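Local coordinates for Baccell_00875 (Bacteroides cellulosilyticus DSM 14838, PDB 5NO8), which is a polysaccharide lyase that probably removes rhamnose caps next to glucuronic acid from complex arabinogalactan proteins, at residues A210-T214 / H536-Y540; T351-M355 / D374-L378; Y458-Y462 / S502-A506; S584-N588 / N644-L648. All blocks are in the same frame, centred on the assembly; numbering follows the deposited sequence.

Contact 1: residues A210-T214 / H536-Y540; sequences ANSQT and HEVNY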
loop_
_atom_site.group_PDB
_atom_site.type_symbol
_atom_site.label_atom_id
_atom_site.label_comp_id
_atom_site.label_asym_id
_atom_site.label_seq_id
_atom_site.Cartn_x
_atom_site.Cartn_y
_atom_site.Cartn_z
ATOM N N ALA A 210 -14.669 -9.728 8.367
ATOM C CA ALA A 210 -14.409 -9.775 6.943
ATOM C C ALA A 210 -12.908 -9.809 6.577
ATOM O O ALA A 210 -12.591 -9.653 5.410
ATOM C CB ALA A 210 -15.140 -8.663 6.210
ATOM N N ASN A 211 -12.034 -10.124 7.543
ATOM C CA ASN A 211 -10.615 -10.473 7.295
ATOM C C ASN A 211 -9.977 -9.473 6.313
ATOM O O ASN A 211 -10.028 -8.281 6.588
ATOM C CB ASN A 211 -10.437 -11.979 6.925
ATOM C CG ASN A 211 -11.265 -12.415 5.722
ATOM O OD1 ASN A 211 -12.465 -12.747 5.855
ATOM N ND2 ASN A 211 -10.631 -12.454 4.541
ATOM N N SER A 212 -9.424 -9.925 5.180
ATOM C CA SER A 212 -8.773 -9.064 4.198
ATOM C C SER A 212 -9.683 -8.214 3.320
ATOM O O SER A 212 -9.184 -7.371 2.557
ATOM C CB SER A 212 -7.893 -9.946 3.276
ATOM O OG SER A 212 -7.123 -10.881 4.051
ATOM N N GLN A 213 -11.007 -8.419 3.401
ATOM C CA GLN A 213 -11.928 -7.914 2.392
ATOM C C GLN A 213 -12.484 -6.519 2.684
ATOM O O GLN A 213 -13.354 -6.027 1.964
ATOM C CB GLN A 213 -13.116 -8.877 2.228
ATOM C CG GLN A 213 -12.791 -10.361 2.188
ATOM C CD GLN A 213 -11.800 -10.723 1.101
ATOM O OE1 GLN A 213 -11.658 -10.018 0.099
ATOM N NE2 GLN A 213 -11.123 -11.844 1.288
ATOM N N THR A 214 -11.976 -5.881 3.740
ATOM C CA THR A 214 -12.376 -4.536 4.064
ATOM C C THR A 214 -11.219 -3.782 4.659
ATOM O O THR A 214 -10.464 -4.365 5.397
ATOM C CB THR A 214 -13.520 -4.522 5.080
ATOM O OG1 THR A 214 -13.855 -3.166 5.367
ATOM C CG2 THR A 214 -13.170 -5.232 6.395
ATOM N N HIS A 536 -9.560 -14.112 -5.706
ATOM C CA HIS A 536 -8.491 -15.037 -5.326
ATOM C C HIS A 536 -8.449 -15.061 -3.802
ATOM O O HIS A 536 -9.466 -15.347 -3.173
ATOM C CB HIS A 536 -7.162 -14.643 -6.002
ATOM C CG HIS A 536 -7.146 -14.887 -7.479
ATOM N ND1 HIS A 536 -7.878 -14.132 -8.369
ATOM C CD2 HIS A 536 -6.495 -15.818 -8.220
ATOM C CE1 HIS A 536 -7.681 -14.586 -9.594
ATOM N NE2 HIS A 536 -6.839 -15.602 -9.531
ATOM N N GLU A 537 -7.307 -14.757 -3.188
ATOM C CA GLU A 537 -7.180 -14.835 -1.740
ATOM C C GLU A 537 -7.787 -13.583 -1.079
ATOM O O GLU A 537 -8.126 -13.587 0.107
ATOM C CB GLU A 537 -5.711 -15.101 -1.381
ATOM C CG GLU A 537 -5.302 -16.497 -1.887
ATOM C CD GLU A 537 -3.825 -16.846 -1.753
ATOM O OE1 GLU A 537 -3.011 -15.956 -1.411
ATOM O OE2 GLU A 537 -3.486 -18.029 -2.024
ATOM N N VAL A 538 -7.936 -12.523 -1.871
ATOM C CA VAL A 538 -8.755 -11.360 -1.531
ATOM C C VAL A 538 -9.708 -11.221 -2.715
ATOM O O VAL A 538 -9.371 -11.644 -3.819
ATOM C CB VAL A 538 -7.872 -10.099 -1.357
ATOM C CG1 VAL A 538 -8.667 -8.911 -0.826
ATOM C CG2 VAL A 538 -6.685 -10.393 -0.439
ATOM N N ASN A 539 -10.892 -10.646 -2.501
ATOM C CA ASN A 539 -11.929 -10.619 -3.552
ATOM C C ASN A 539 -11.580 -9.719 -4.718
ATOM O O ASN A 539 -11.944 -9.996 -5.857
ATOM C CB ASN A 539 -13.301 -10.184 -2.999
ATOM C CG ASN A 539 -13.855 -11.129 -1.944
ATOM O OD1 ASN A 539 -14.643 -10.702 -1.065
ATOM N ND2 ASN A 539 -13.445 -12.393 -1.990
ATOM N N TYR A 540 -10.899 -8.621 -4.416
ATOM C CA TYR A 540 -10.425 -7.715 -5.427
ATOM C C TYR A 540 -9.258 -7.022 -4.785
ATOM O O TYR A 540 -9.375 -6.612 -3.647
ATOM C CB TYR A 540 -11.524 -6.706 -5.774
ATOM C CG TYR A 540 -11.100 -5.641 -6.736
ATOM C CD1 TYR A 540 -11.034 -5.893 -8.104
ATOM C CD2 TYR A 540 -10.737 -4.361 -6.283
ATOM C CE1 TYR A 540 -10.614 -4.921 -8.997
ATOM C CE2 TYR A 540 -10.334 -3.374 -7.174
ATOM C CZ TYR A 540 -10.264 -3.665 -8.527
ATOM O OH TYR A 540 -9.867 -2.695 -9.413
HETATM O O HOH W 1 -6.678 -12.887 2.482
#

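Contact 2: residues T351-M355 / D374-L378; sequences TRQQM and DSIYL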
loop_
_atom_site.group_PDB
_atom_site.type_symbol
_atom_site.label_atom_id
_atom_site.label_comp_id
_atom_site.label_asym_id
_atom_site.label_seq_id
_atom_site.Cartn_x
_atom_site.Cartn_y
_atom_site.Cartn_z
ATOM N N THR A 351 23.739 -15.832 5.233
ATOM C CA THR A 351 24.423 -16.177 6.480
ATOM C C THR A 351 23.540 -16.426 7.702
ATOM O O THR A 351 24.000 -17.011 8.660
ATOM C CB THR A 351 25.497 -15.144 6.847
ATOM O OG1 THR A 351 24.905 -13.871 7.137
ATOM C CG2 THR A 351 26.511 -15.045 5.719
ATOM N N ARG A 352 22.288 -15.962 7.665
ATOM C CA ARG A 352 21.372 -16.049 8.811
ATOM C C ARG A 352 20.044 -16.723 8.482
ATOM O O ARG A 352 19.428 -17.280 9.382
ATOM C CB ARG A 352 21.073 -14.646 9.395
ATOM C CG ARG A 352 22.282 -13.835 9.848
ATOM C CD ARG A 352 23.061 -14.524 10.969
ATOM N NE ARG A 352 22.369 -14.529 12.261
ATOM C CZ ARG A 352 21.711 -15.559 12.830
ATOM N NH1 ARG A 352 21.560 -16.747 12.236
ATOM N NH2 ARG A 352 21.164 -15.392 14.033
ATOM N N GLN A 353 19.576 -16.663 7.238
ATOM C CA GLN A 353 18.221 -17.144 6.934
ATOM C C GLN A 353 18.187 -18.429 6.106
ATOM O O GLN A 353 17.106 -18.877 5.742
ATOM C CB GLN A 353 17.379 -16.046 6.264
ATOM C CG GLN A 353 17.305 -14.756 7.083
ATOM C CD GLN A 353 16.177 -13.810 6.698
ATOM O OE1 GLN A 353 16.337 -12.587 6.830
ATOM N NE2 GLN A 353 15.012 -14.355 6.287
ATOM N N GLN A 354 19.341 -19.022 5.802
ATOM C CA GLN A 354 19.369 -20.340 5.155
ATOM C C GLN A 354 19.572 -21.422 6.223
ATOM O O GLN A 354 20.498 -21.359 7.020
ATOM C CB GLN A 354 20.443 -20.439 4.061
ATOM C CG GLN A 354 20.316 -21.729 3.217
ATOM C CD GLN A 354 21.159 -21.736 1.961
ATOM O OE1 GLN A 354 20.749 -22.267 0.902
ATOM N NE2 GLN A 354 22.309 -21.086 2.031
ATOM N N MET A 355 18.675 -22.409 6.241
ATOM C CA MET A 355 18.824 -23.574 7.115
ATOM C C MET A 355 20.094 -24.336 6.705
ATOM O O MET A 355 20.184 -24.794 5.575
ATOM C CB MET A 355 17.607 -24.503 6.954
ATOM C CG MET A 355 17.646 -25.787 7.805
ATOM S SD MET A 355 17.825 -25.484 9.561
ATOM C CE MET A 355 16.172 -24.904 9.973
ATOM N N ASP A 374 16.652 -12.916 16.836
ATOM C CA ASP A 374 17.844 -13.199 16.025
ATOM C C ASP A 374 17.965 -14.706 15.715
ATOM O O ASP A 374 19.009 -15.333 15.965
ATOM C CB ASP A 374 19.117 -12.647 16.706
ATOM C CG ASP A 374 19.154 -11.128 16.732
ATOM O OD1 ASP A 374 19.054 -10.502 15.664
ATOM O OD2 ASP A 374 19.285 -10.554 17.821
ATOM N N SER A 375 16.887 -15.278 15.181
ATOM C CA SER A 375 16.837 -16.706 14.876
ATOM C C SER A 375 15.857 -16.994 13.769
ATOM O O SER A 375 14.849 -16.287 13.628
ATOM C CB SER A 375 16.450 -17.514 16.126
ATOM O OG SER A 375 15.226 -17.052 16.655
ATOM N N ILE A 376 16.144 -18.027 12.987
ATOM C CA ILE A 376 15.189 -18.560 12.023
ATOM C C ILE A 376 13.913 -18.986 12.768
ATOM O O ILE A 376 13.987 -19.553 13.869
ATOM C CB ILE A 376 15.780 -19.742 11.222
ATOM C CG1 ILE A 376 16.767 -19.220 10.173
ATOM C CG2 ILE A 376 14.701 -20.500 10.451
ATOM C CD1 ILE A 376 17.651 -20.272 9.555
ATOM N N TYR A 377 12.753 -18.647 12.192
ATOM C CA TYR A 377 11.462 -19.087 12.715
ATOM C C TYR A 377 11.114 -20.454 12.139
ATOM O O TYR A 377 10.926 -20.613 10.929
ATOM C CB TYR A 377 10.348 -18.089 12.395
ATOM C CG TYR A 377 9.017 -18.515 12.993
ATOM C CD1 TYR A 377 8.839 -18.576 14.373
ATOM C CD2 TYR A 377 7.944 -18.875 12.171
ATOM C CE1 TYR A 377 7.622 -18.994 14.926
ATOM C CE2 TYR A 377 6.723 -19.284 12.710
ATOM C CZ TYR A 377 6.563 -19.330 14.088
ATOM O OH TYR A 377 5.351 -19.745 14.621
ATOM N N LEU A 378 11.004 -21.440 13.031
ATOM C CA LEU A 378 10.864 -22.840 12.637
ATOM C C LEU A 378 9.417 -23.313 12.432
ATOM O O LEU A 378 9.194 -24.465 12.024
ATOM C CB LEU A 378 11.550 -23.727 13.682
ATOM C CG LEU A 378 13.043 -23.477 13.900
ATOM C CD1 LEU A 378 13.555 -24.359 15.045
ATOM C CD2 LEU A 378 13.803 -23.731 12.613
#

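Contact 3: residues Y458-Y462 / S502-A506; sequences YFQMY and SLKEA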
loop_
_atom_site.group_PDB
_atom_site.type_symbol
_atom_site.label_atom_id
_atom_site.label_comp_id
_atom_site.label_asym_id
_atom_site.label_seq_id
_atom_site.Cartn_x
_atom_site.Cartn_y
_atom_site.Cartn_z
ATOM N N TYR A 458 13.877 -21.642 -11.248
ATOM C CA TYR A 458 14.580 -22.575 -12.140
ATOM C C TYR A 458 15.110 -21.895 -13.387
ATOM O O TYR A 458 16.272 -22.103 -13.742
ATOM C CB TYR A 458 13.696 -23.803 -12.491
ATOM C CG TYR A 458 13.332 -24.726 -11.353
ATOM C CD1 TYR A 458 14.107 -24.853 -10.217
ATOM C CD2 TYR A 458 12.192 -25.536 -11.444
ATOM C CE1 TYR A 458 13.760 -25.725 -9.194
ATOM C CE2 TYR A 458 11.844 -26.412 -10.441
ATOM C CZ TYR A 458 12.615 -26.512 -9.325
ATOM O OH TYR A 458 12.267 -27.373 -8.322
ATOM N N PHE A 459 14.321 -21.048 -14.039
ATOM C CA PHE A 459 14.806 -20.347 -15.210
ATOM C C PHE A 459 15.988 -19.416 -14.868
ATOM O O PHE A 459 16.951 -19.333 -15.636
ATOM C CB PHE A 459 13.713 -19.554 -15.898
ATOM C CG PHE A 459 12.604 -20.394 -16.500
ATOM C CD1 PHE A 459 12.880 -21.423 -17.397
ATOM C CD2 PHE A 459 11.269 -20.106 -16.212
ATOM C CE1 PHE A 459 11.844 -22.158 -17.973
ATOM C CE2 PHE A 459 10.236 -20.842 -16.765
ATOM C CZ PHE A 459 10.525 -21.863 -17.662
ATOM N N GLN A 460 15.934 -18.774 -13.705
ATOM C CA GLN A 460 17.067 -17.945 -13.253
ATOM C C GLN A 460 18.316 -18.806 -13.004
ATOM O O GLN A 460 19.436 -18.393 -13.333
ATOM C CB GLN A 460 16.700 -17.188 -11.973
ATOM C CG GLN A 460 15.550 -16.200 -12.118
ATOM C CD GLN A 460 15.917 -14.925 -12.835
ATOM O OE1 GLN A 460 17.017 -14.788 -13.380
ATOM N NE2 GLN A 460 14.970 -13.979 -12.872
ATOM N N MET A 461 18.126 -19.973 -12.389
ATOM C CA MET A 461 19.223 -20.922 -12.145
ATOM C C MET A 461 19.897 -21.440 -13.422
ATOM O O MET A 461 21.087 -21.778 -13.383
ATOM C CB MET A 461 18.786 -22.085 -11.265
ATOM C CG MET A 461 18.542 -21.752 -9.804
ATOM S SD MET A 461 19.987 -21.149 -8.946
ATOM C CE MET A 461 21.088 -22.586 -8.859
ATOM N N TYR A 462 19.187 -21.469 -14.547
ATOM C CA TYR A 462 19.835 -21.714 -15.839
ATOM C C TYR A 462 20.857 -20.633 -16.146
ATOM O O TYR A 462 21.970 -20.933 -16.572
ATOM C CB TYR A 462 18.807 -21.790 -16.969
ATOM C CG TYR A 462 19.369 -21.768 -18.379
ATOM C CD1 TYR A 462 20.217 -22.789 -18.847
ATOM C CD2 TYR A 462 19.019 -20.755 -19.257
ATOM C CE1 TYR A 462 20.694 -22.773 -20.151
ATOM C CE2 TYR A 462 19.492 -20.727 -20.553
ATOM C CZ TYR A 462 20.322 -21.739 -21.001
ATOM O OH TYR A 462 20.771 -21.648 -22.303
ATOM N N SER A 502 14.652 -18.248 -21.853
ATOM C CA SER A 502 15.441 -19.388 -21.409
ATOM C C SER A 502 15.293 -20.593 -22.379
ATOM O O SER A 502 16.278 -21.261 -22.708
ATOM C CB SER A 502 15.033 -19.778 -19.994
ATOM O OG SER A 502 15.261 -18.685 -19.117
ATOM N N LEU A 503 14.062 -20.840 -22.820
ATOM C CA LEU A 503 13.791 -21.846 -23.862
ATOM C C LEU A 503 14.454 -21.520 -25.202
ATOM O O LEU A 503 15.018 -22.413 -25.812
ATOM C CB LEU A 503 12.284 -22.048 -24.037
ATOM C CG LEU A 503 11.613 -22.738 -22.848
ATOM C CD1 LEU A 503 10.099 -22.585 -22.886
ATOM C CD2 LEU A 503 11.979 -24.214 -22.737
ATOM N N LYS A 504 14.397 -20.265 -25.652
ATOM C CA LYS A 504 15.088 -19.845 -26.879
ATOM C C LYS A 504 16.600 -20.061 -26.753
ATOM O O LYS A 504 17.201 -20.681 -27.637
ATOM C CB LYS A 504 14.774 -18.390 -27.255
ATOM N N GLU A 505 17.186 -19.622 -25.632
ATOM C CA GLU A 505 18.635 -19.747 -25.387
ATOM C C GLU A 505 19.107 -21.188 -25.227
ATOM O O GLU A 505 20.218 -21.520 -25.630
ATOM C CB GLU A 505 19.067 -18.955 -24.141
ATOM C CG GLU A 505 19.055 -17.445 -24.330
ATOM C CD GLU A 505 19.270 -16.643 -23.033
ATOM O OE1 GLU A 505 19.284 -17.217 -21.907
ATOM O OE2 GLU A 505 19.419 -15.402 -23.154
ATOM N N ALA A 506 18.281 -22.028 -24.616
ATOM C CA ALA A 506 18.597 -23.434 -24.462
ATOM C C ALA A 506 18.348 -24.233 -25.751
ATOM O O ALA A 506 18.639 -25.424 -25.782
ATOM C CB ALA A 506 17.810 -24.039 -23.316
#

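Contact 4: residues S584-N588 / N644-L648; sequences SYHLN and NNLCL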
loop_
_atom_site.group_PDB
_atom_site.type_symbol
_atom_site.label_atom_id
_atom_site.label_comp_id
_atom_site.label_asym_id
_atom_site.label_seq_id
_atom_site.Cartn_x
_atom_site.Cartn_y
_atom_site.Cartn_z
ATOM N N SER A 584 5.396 11.080 0.907
ATOM C CA SER A 584 5.994 10.171 1.871
ATOM C C SER A 584 6.509 8.961 1.100
ATOM O O SER A 584 5.823 8.438 0.244
ATOM C CB SER A 584 4.963 9.692 2.888
ATOM O OG SER A 584 5.493 8.682 3.737
ATOM N N TYR A 585 7.686 8.481 1.461
ATOM C CA TYR A 585 8.214 7.247 0.893
ATOM C C TYR A 585 7.321 6.037 1.216
ATOM O O TYR A 585 7.299 5.085 0.474
ATOM C CB TYR A 585 9.664 6.996 1.291
ATOM C CG TYR A 585 9.890 6.782 2.769
ATOM C CD1 TYR A 585 10.125 7.857 3.614
ATOM C CD2 TYR A 585 9.810 5.505 3.335
ATOM C CE1 TYR A 585 10.302 7.678 4.987
ATOM C CE2 TYR A 585 10.023 5.304 4.685
ATOM C CZ TYR A 585 10.292 6.397 5.501
ATOM O OH TYR A 585 10.484 6.199 6.844
ATOM N N HIS A 586 6.547 6.095 2.293
ATOM C CA HIS A 586 5.633 5.008 2.614
ATOM C C HIS A 586 4.478 4.886 1.625
ATOM O O HIS A 586 3.906 3.788 1.479
ATOM C CB HIS A 586 5.038 5.210 4.013
ATOM C CG HIS A 586 6.003 4.949 5.120
ATOM N ND1 HIS A 586 6.588 5.960 5.850
ATOM C CD2 HIS A 586 6.485 3.797 5.620
ATOM C CE1 HIS A 586 7.384 5.436 6.769
ATOM N NE2 HIS A 586 7.342 4.124 6.649
ATOM N N LEU A 587 4.094 6.011 1.028
ATOM C CA LEU A 587 2.835 6.144 0.285
ATOM C C LEU A 587 2.955 6.499 -1.171
ATOM O O LEU A 587 2.024 6.224 -1.926
ATOM C CB LEU A 587 1.944 7.223 0.922
ATOM C CG LEU A 587 1.696 7.136 2.413
ATOM C CD1 LEU A 587 0.903 8.344 2.900
ATOM C CD2 LEU A 587 0.999 5.846 2.750
ATOM N N ASN A 588 4.058 7.117 -1.591
ATOM C CA ASN A 588 4.096 7.767 -2.896
ATOM C C ASN A 588 4.181 6.714 -4.005
ATOM O O ASN A 588 5.167 6.008 -4.129
ATOM C CB ASN A 588 5.257 8.756 -3.000
ATOM C CG ASN A 588 5.101 9.681 -4.175
ATOM O OD1 ASN A 588 4.407 10.724 -4.113
ATOM N ND2 ASN A 588 5.720 9.324 -5.248
ATOM N N ASN A 644 10.865 3.307 -3.167
ATOM C CA ASN A 644 10.146 3.569 -1.925
ATOM C C ASN A 644 10.003 2.318 -1.065
ATOM O O ASN A 644 9.852 2.427 0.153
ATOM C CB ASN A 644 8.813 4.250 -2.224
ATOM C CG ASN A 644 8.989 5.657 -2.735
ATOM O OD1 ASN A 644 10.067 6.248 -2.601
ATOM N ND2 ASN A 644 7.960 6.193 -3.373
ATOM N N ASN A 645 10.085 1.135 -1.677
ATOM C CA ASN A 645 10.077 -0.088 -0.931
ATOM C C ASN A 645 11.414 -0.419 -0.273
ATOM O O ASN A 645 11.515 -1.361 0.495
ATOM C CB ASN A 645 9.582 -1.246 -1.788
ATOM C CG ASN A 645 8.088 -1.292 -1.909
ATOM O OD1 ASN A 645 7.457 -2.162 -1.303
ATOM N ND2 ASN A 645 7.514 -0.402 -2.713
ATOM N N LEU A 646 12.448 0.366 -0.531
ATOM C CA LEU A 646 13.722 0.142 0.141
ATOM C C LEU A 646 13.663 0.339 1.633
ATOM O O LEU A 646 14.544 -0.146 2.333
ATOM C CB LEU A 646 14.837 1.016 -0.434
ATOM C CG LEU A 646 15.231 0.709 -1.874
ATOM C CD1 LEU A 646 16.182 1.786 -2.348
ATOM C CD2 LEU A 646 15.839 -0.681 -1.991
ATOM N N CYS A 647 12.632 1.024 2.143
ATOM C CA CYS A 647 12.508 1.201 3.585
ATOM C C CYS A 647 12.293 -0.098 4.355
ATOM O O CYS A 647 12.503 -0.124 5.555
ATOM C CB CYS A 647 11.429 2.202 3.924
ATOM S SG CYS A 647 9.766 1.610 3.534
ATOM N N LEU A 648 11.961 -1.188 3.664
ATOM C CA LEU A 648 11.768 -2.494 4.315
ATOM C C LEU A 648 13.078 -3.207 4.647
ATOM O O LEU A 648 13.058 -4.282 5.229
ATOM C CB LEU A 648 10.919 -3.381 3.415
ATOM C CG LEU A 648 9.503 -2.892 3.106
ATOM C CD1 LEU A 648 8.958 -3.670 1.921
ATOM C CD2 LEU A 648 8.598 -2.993 4.321
#

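Contact 1: residues A210-T214 / H536-Y540
The side-chain amides of Gln-213 and Asn-539 lie stacked, one face of each against the other, with their planes 19° apart although the two side chains cross at about a right angle. At the rim of the Gln-213 amide, OE1 accepts the backbone N-H of Asn-539, while Gln-213 NE2 sits 3.7 Å from Glu-537 O. This is a loop-to-loop junction between two parts of the fold: Ala-210 to Gln-213 form a type II' beta turn between strands 199-203 and 217-221, and residues 536-540 lie between helices 509-529 and 542-559. The turn is closed by Gln-213 N donating to Ala-210 O at 2.8 Å.

From the turn, the Gln-213 side chain bends at chi2 (-56°), which brings its amide round to the backbone of 538-539. The bond from Asn-539 N to Gln-213 OE1 is 2.8 Å long and fairly straight at 160°; the donor is tilted a little from the carbonyl plane. The same oxygen has Val-538 CG1 beside it at 3.3 Å, so one methyl of the valine packs against the acceptor. The other methyl, CG2, meets Ser-212 CB at 3.9 Å, and Tyr-152 and Trp-595 also touch the valine. The Glu-537 carboxylate forms a salt bridge with Arg-447. Ser-212 OG has a hydrogen-bond partner in Trp-599 NE1 and also reaches a water at 2.6 Å, which donates to Glu-537 O at 2.9 Å.

Contact 2: residues T351-M355 / D374-L378
Ile-376 points its side chain at the backbone where helix 338-352 runs out. CB leads toward that chain, and CG1, set beside the isoleucine's own backbone N (chi1 -75°), comes to 3.4 Å from Arg-352 O. The next bond is extended, carrying CD1 along the departing backbone: it lies 3.5 Å from Arg-352 O and 3.9 Å from Gln-353 C, with Gln-354 O and Met-355 N only slightly farther off. An apolar tip is thus laid along a row of peptide groups, and Met-367 and Tyr-369 touch the same side chain. Ile-376 lies on strand 375-376, an outermost strand, within this chain, of a small antiparallel sheet of four. Just at its start, Asp-374 and Ser-375 both face Asp-370 in a G1 beta bulge.

Beside the bulge the Arg-352 chain, bent at chi2 and chi3, folds back so that an edge of its guanidinium meets Asp-374 O, with NH2 2.9 Å from that oxygen. The Asp-374 carboxylate is paired instead with Lys-654. Farther along, Met-355 and Leu-378 cross at about a right angle. Met-355 CE and Leu-378 CD2 are 3.7 Å apart.

Contact 3: residues Y458-Y462 / S502-A506
Ser-502 O takes the N-H of Ala-506 at 2.9 Å, an ordinary helical bond, and it is at this turn that the Tyr-462 ring arrives. CE2 of the tyrosine comes to 3.9 Å from the same Ser-502 O, and CZ meets the Ala-506 methyl, CB, at 4.1 Å. The ring gets there because CG stands opposite the tyrosine's backbone N (chi1 168°), throwing it outward from helix 448-465 across to helix 496-505. Its OH comes to 3.4 Å from Glu-505 O.

Glu-505 brings OE1 to the ring edge near CE2, the carboxylate plane turned 46° from the ring, while OE2 bonds to Gln-501. One turn back, Phe-459 and Ser-502 meet: Phe-459 CD1 lies 3.8 Å from Ser-502 CB. Ser-502 OG, 3.7 Å from Phe-459 CB, bonds within its own helix to Leu-498 O. Val-471 of helix 469-485 also touches Tyr-462. Replacing Tyr-462 by alanine would probably leave a gap beside the Ala-506 methyl and Ser-502 O and free the Glu-505 side chain of its ring neighbour. With the serine and glutamate turned to partners in their own helix, the two helices meet mainly through shape and van der Waals contact.

Contact 4: residues S584-N588 / N644-L648
The backbones of Tyr-585 and Asn-644 draw close, their CA atoms 5.0 Å apart, where an ST turn at Ser-584, its OG accepting from His-586 N, meets the chain leaving helix 632-644. Asn-644 bridges the two: CB packs at 3.2 Å on Tyr-585 O, and ND2 donates to Asn-588 O at 2.9 Å. That oxygen lies almost in the asparagine's amide plane, yet the bond is bent, 138° at the hydrogen. The same ND2 also bonds weakly to Asn-640 OD1. With an alanine in place of Asn-644, Asn-588 O would probably lose this donor and a gap open where the amide sits near Tyr-585 CA and CB.

Three residues on, Cys-647 approaches the Tyr-585 ring edge. Cys-647 CB is 3.5 Å from Tyr-585 CE2, and SG lies practically in the ring plane, 5.0 Å from the centroid: a sulfur-aromatic contact. With chi1 at 64°, the tyrosine's CG lodges between its backbone N and carbonyl carbon, setting the ring alongside the His-586 imidazole, ND1 over one face. Tyr-673 of strand 672-677 touches Tyr-585, His-586 and Cys-647, Leu-333 of strand 326-335 closes on Tyr-585 and Cys-647, and Leu-646 packs on Leu-684 and Tyr-687 of helix 682-692.

How the contacts relate
Contacts 2 and 3 fall inside the long chain loop closed by contact 1, in series with each other, whereas contact 4 opens only after all three have closed. None touches another: the nearest approach is between contacts 2 and 4, about 9 Å between nearest atoms, then contacts 2 and 3 at about 10 Å. Contact 3 lies farthest out, its centre about 33 Å from that of the chain, in the helical part; contact 4 lies nearest the chain centre, about 9 Å from it. Contact 1, joining the helical and beta parts, is the one beside a bound glycerol, about 4 Å from the Glu-537 side chain. The glycerol is probably a crystallisation additive, though it may mark a pocket.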